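Local coordinates for protein 2-polyprenyl-6-methoxyphenol hydroxylase-like FAD-dependent oxidoreductase (Streptomyces sp. NRRL 11266, PDB 6UI5) that binds flavin-adenine dinucleotide in a Rossmann-type domain and belongs, by name and family, to the FAD-dependent aromatic-ring hydroxylase-like oxidoreductases, at residues Met53-Gly58 against Leu407-Ile412. Residues are numbered along the deposited sequence; the frame is centred on the assembly and turned at random.
Sequences MLDQRG and LPKVQI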
ATOM      1  N   MET A  53      22.898   7.771  14.761  1.00 42.71           N
ATOM      2  CA  MET A  53      24.096   8.134  14.004  1.00 47.91           C
ATOM      3  C   MET A  53      24.859   9.283  14.642  1.00 49.45           C
ATOM      4  O   MET A  53      26.088   9.343  14.522  1.00 44.85           O
ATOM      5  CB  MET A  53      23.733   8.524  12.577  1.00 50.49           C
ATOM      6  CG  MET A  53      23.302   7.359  11.749  1.00 52.63           C
ATOM      7  SD  MET A  53      23.082   7.873  10.063  1.00 59.11           S
ATOM      8  CE  MET A  53      21.319   8.267  10.070  1.00 44.04           C
ATOM      9  N   LEU A  54      24.157  10.223  15.288  1.00 48.35           N
ATOM     10  CA  LEU A  54      24.864  11.291  15.987  1.00 57.05           C
ATOM     11  C   LEU A  54      25.416  10.800  17.317  1.00 62.19           C
ATOM     12  O   LEU A  54      26.453  11.296  17.773  1.00 55.33           O
ATOM     13  CB  LEU A  54      23.956  12.505  16.215  1.00 50.44           C
ATOM     14  CG  LEU A  54      23.370  13.308  15.051  1.00 49.52           C
ATOM     15  CD1 LEU A  54      22.284  14.284  15.541  1.00 49.52           C
ATOM     16  CD2 LEU A  54      24.445  14.108  14.393  1.00 41.29           C
ATOM     17  N   ASP A  55      24.743   9.824  17.941  1.00 69.00           N
ATOM     18  CA  ASP A  55      25.250   9.242  19.184  1.00 63.43           C
ATOM     19  C   ASP A  55      26.596   8.568  18.963  1.00 58.09           C
ATOM     20  O   ASP A  55      27.487   8.643  19.812  1.00 65.21           O
ATOM     21  CB  ASP A  55      24.246   8.244  19.743  1.00 64.61           C
ATOM     22  CG  ASP A  55      23.566   8.742  20.980  1.00 76.11           C
ATOM     23  OD1 ASP A  55      24.107   9.673  21.624  1.00 86.48           O
ATOM     24  OD2 ASP A  55      22.500   8.188  21.322  1.00 79.97           O
ATOM     25  N   GLN A  56      26.766   7.924  17.812  1.00 50.45           N
ATOM     26  CA  GLN A  56      28.028   7.296  17.450  1.00 42.38           C
ATOM     27  C   GLN A  56      29.205   8.259  17.464  1.00 52.53           C
ATOM     28  O   GLN A  56      30.356   7.801  17.387  1.00 52.53           O
ATOM     29  CB  GLN A  56      27.867   6.648  16.063  1.00 47.09           C
ATOM     30  CG  GLN A  56      27.076   5.329  16.139  1.00 48.72           C
ATOM     31  CD  GLN A  56      26.763   4.753  14.793  1.00 51.19           C
ATOM     32  OE1 GLN A  56      25.889   3.887  14.698  1.00 47.75           O
ATOM     33  NE2 GLN A  56      27.457   5.237  13.720  1.00 42.53           N
ATOM     34  N   ARG A  57      28.966   9.576  17.564  1.00 48.76           N
ATOM     35  CA  ARG A  57      30.072  10.524  17.562  1.00 54.35           C
ATOM     36  C   ARG A  57      29.960  11.507  18.724  1.00 59.41           C
ATOM     37  O   ARG A  57      30.584  12.591  18.697  1.00 50.66           O
ATOM     38  CB  ARG A  57      30.136  11.231  16.204  1.00 52.29           C
ATOM     39  CG  ARG A  57      30.037  10.217  15.051  1.00 46.84           C
ATOM     40  CD  ARG A  57      31.395   9.777  14.548  1.00 50.00           C
ATOM     41  NE  ARG A  57      31.320   8.874  13.391  1.00 53.04           N
ATOM     42  CZ  ARG A  57      31.405   7.554  13.486  1.00 56.01           C
ATOM     43  NH1 ARG A  57      31.597   6.989  14.685  1.00 49.84           N
ATOM     44  NH2 ARG A  57      31.338   6.830  12.367  1.00 34.61           N
ATOM     45  N   GLY A  58      29.188  11.140  19.750  1.00 53.77           N
ATOM     46  CA  GLY A  58      29.052  11.995  20.915  1.00 60.10           C
ATOM     47  C   GLY A  58      28.319  13.298  20.680  1.00 64.30           C
ATOM     48  O   GLY A  58      28.368  14.183  21.538  1.00 61.74           O
ATOM     49  N   LEU A 407      22.602  -1.186  15.824  1.00 45.46           N
ATOM     50  CA  LEU A 407      22.004  -1.877  16.948  1.00 48.08           C
ATOM     51  C   LEU A 407      20.991  -1.008  17.714  1.00 67.80           C
ATOM     52  O   LEU A 407      21.008   0.231  17.627  1.00 70.37           O
ATOM     53  CB  LEU A 407      23.108  -2.320  17.894  1.00 46.12           C
ATOM     54  CG  LEU A 407      23.899  -3.504  17.369  1.00 48.08           C
ATOM     55  CD1 LEU A 407      25.105  -3.674  18.272  1.00 56.44           C
ATOM     56  CD2 LEU A 407      22.998  -4.763  17.405  1.00 45.24           C
ATOM     57  N   PRO A 408      20.116  -1.646  18.503  1.00 64.38           N
ATOM     58  CA  PRO A 408      19.178  -0.894  19.351  1.00 53.03           C
ATOM     59  C   PRO A 408      19.849  -0.233  20.549  1.00 57.13           C
ATOM     60  O   PRO A 408      20.969  -0.570  20.954  1.00 54.98           O
ATOM     61  CB  PRO A 408      18.178  -1.961  19.818  1.00 62.21           C
ATOM     62  CG  PRO A 408      18.382  -3.136  18.892  1.00 68.88           C
ATOM     63  CD  PRO A 408      19.817  -3.092  18.490  1.00 67.89           C
ATOM     64  N   LYS A 409      19.125   0.726  21.132  1.00 59.90           N
ATOM     65  CA  LYS A 409      19.693   1.548  22.196  1.00 63.27           C
ATOM     66  C   LYS A 409      19.772   0.726  23.474  1.00 61.13           C
ATOM     67  O   LYS A 409      18.824   0.687  24.263  1.00 64.23           O
ATOM     68  CB  LYS A 409      18.870   2.831  22.396  1.00 67.41           C
ATOM     69  CG  LYS A 409      19.289   3.684  23.591  1.00 76.22           C
ATOM     70  CD  LYS A 409      18.742   5.104  23.536  1.00 73.59           C
ATOM     71  CE  LYS A 409      19.681   6.027  22.774  1.00 76.13           C
ATOM     72  NZ  LYS A 409      19.886   7.342  23.493  1.00 73.34           N
ATOM     73  N   VAL A 410      20.883   0.035  23.673  1.00 56.60           N
ATOM     74  CA  VAL A 410      21.034  -0.808  24.850  1.00 60.59           C
ATOM     75  C   VAL A 410      22.284  -0.366  25.577  1.00 53.83           C
ATOM     76  O   VAL A 410      23.244   0.117  24.970  1.00 56.66           O
ATOM     77  CB  VAL A 410      21.103  -2.332  24.529  1.00 57.83           C
ATOM     78  CG1 VAL A 410      19.742  -2.857  24.078  1.00 45.33           C
ATOM     79  CG2 VAL A 410      22.180  -2.647  23.485  1.00 36.88           C
ATOM     80  N   GLN A 411      22.261  -0.542  26.889  1.00 64.81           N
ATOM     81  CA  GLN A 411      23.467  -0.414  27.690  1.00 69.20           C
ATOM     82  C   GLN A 411      24.404  -1.583  27.436  1.00 67.74           C
ATOM     83  O   GLN A 411      23.977  -2.738  27.356  1.00 73.73           O
ATOM     84  CB  GLN A 411      23.108  -0.372  29.173  1.00 75.95           C
ATOM     85  CG  GLN A 411      22.504   0.923  29.603  1.00 84.46           C
ATOM     86  CD  GLN A 411      23.477   2.046  29.413  1.00 93.60           C
ATOM     87  OE1 GLN A 411      23.509   2.676  28.355  1.00 93.75           O
ATOM     88  NE2 GLN A 411      24.301   2.297  30.429  1.00 95.58           N
ATOM     89  N   ILE A 412      25.694  -1.298  27.332  1.00 61.43           N
ATOM     90  CA  ILE A 412      26.679  -2.358  27.433  1.00 68.16           C
ATOM     91  C   ILE A 412      27.663  -1.988  28.531  1.00 72.89           C
ATOM     92  O   ILE A 412      28.204  -0.878  28.544  1.00 67.19           O
ATOM     93  CB  ILE A 412      27.379  -2.640  26.092  1.00 67.51           C
ATOM     94  CG1 ILE A 412      28.185  -1.463  25.638  1.00 55.79           C
ATOM     95  CG2 ILE A 412      26.366  -3.057  25.009  1.00 70.47           C
ATOM     96  CD1 ILE A 412      29.596  -1.661  25.897  1.00 56.68           C
TER
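Asp55 and Lys409 meet through a single salt bridge, Asp55 OD2 to Lys409 NZ at 3.5 Å, across backbones whose CA atoms come no nearer than 10.0 Å. The bridge ties the end of helix 48-55, in the FAD-binding part of the chain, to the loop leading into strand 411-414 of the C-terminal, thioredoxin-like part. The CB of Asp55 is directed toward the loop, and its short chain needs little further reach. Lys409 has to travel: its CG lies anti to the backbone N (chi1 173°), and bends at chi3 (-88°) and again at chi4 carry NZ round to OD2, the two side chains crossing at about a right angle. Within the two segments OD2 is the oxygen that Lys409 meets, with CE at 3.8 Å from it. The other, OD1, is paired with Arg64, the stronger partner of this carboxylate. A long lysine suits this exposed loop position because it can bridge the gap, whereas a short, negatively charged aspartate suits a buried place flanked by Arg64 and Lys409. At the helix end Gly58, with phi 68°, completes a Schellman motif: its N bonds Asp55 O at 3.0 Å. Lys409 NZ also has a long, weak ion pair with Glu90. The carboxylate, buried between Arg64 and Lys409, probably stays ionised and balances part of their positive charge, making this a modest electrostatic link between the two parts of the chain.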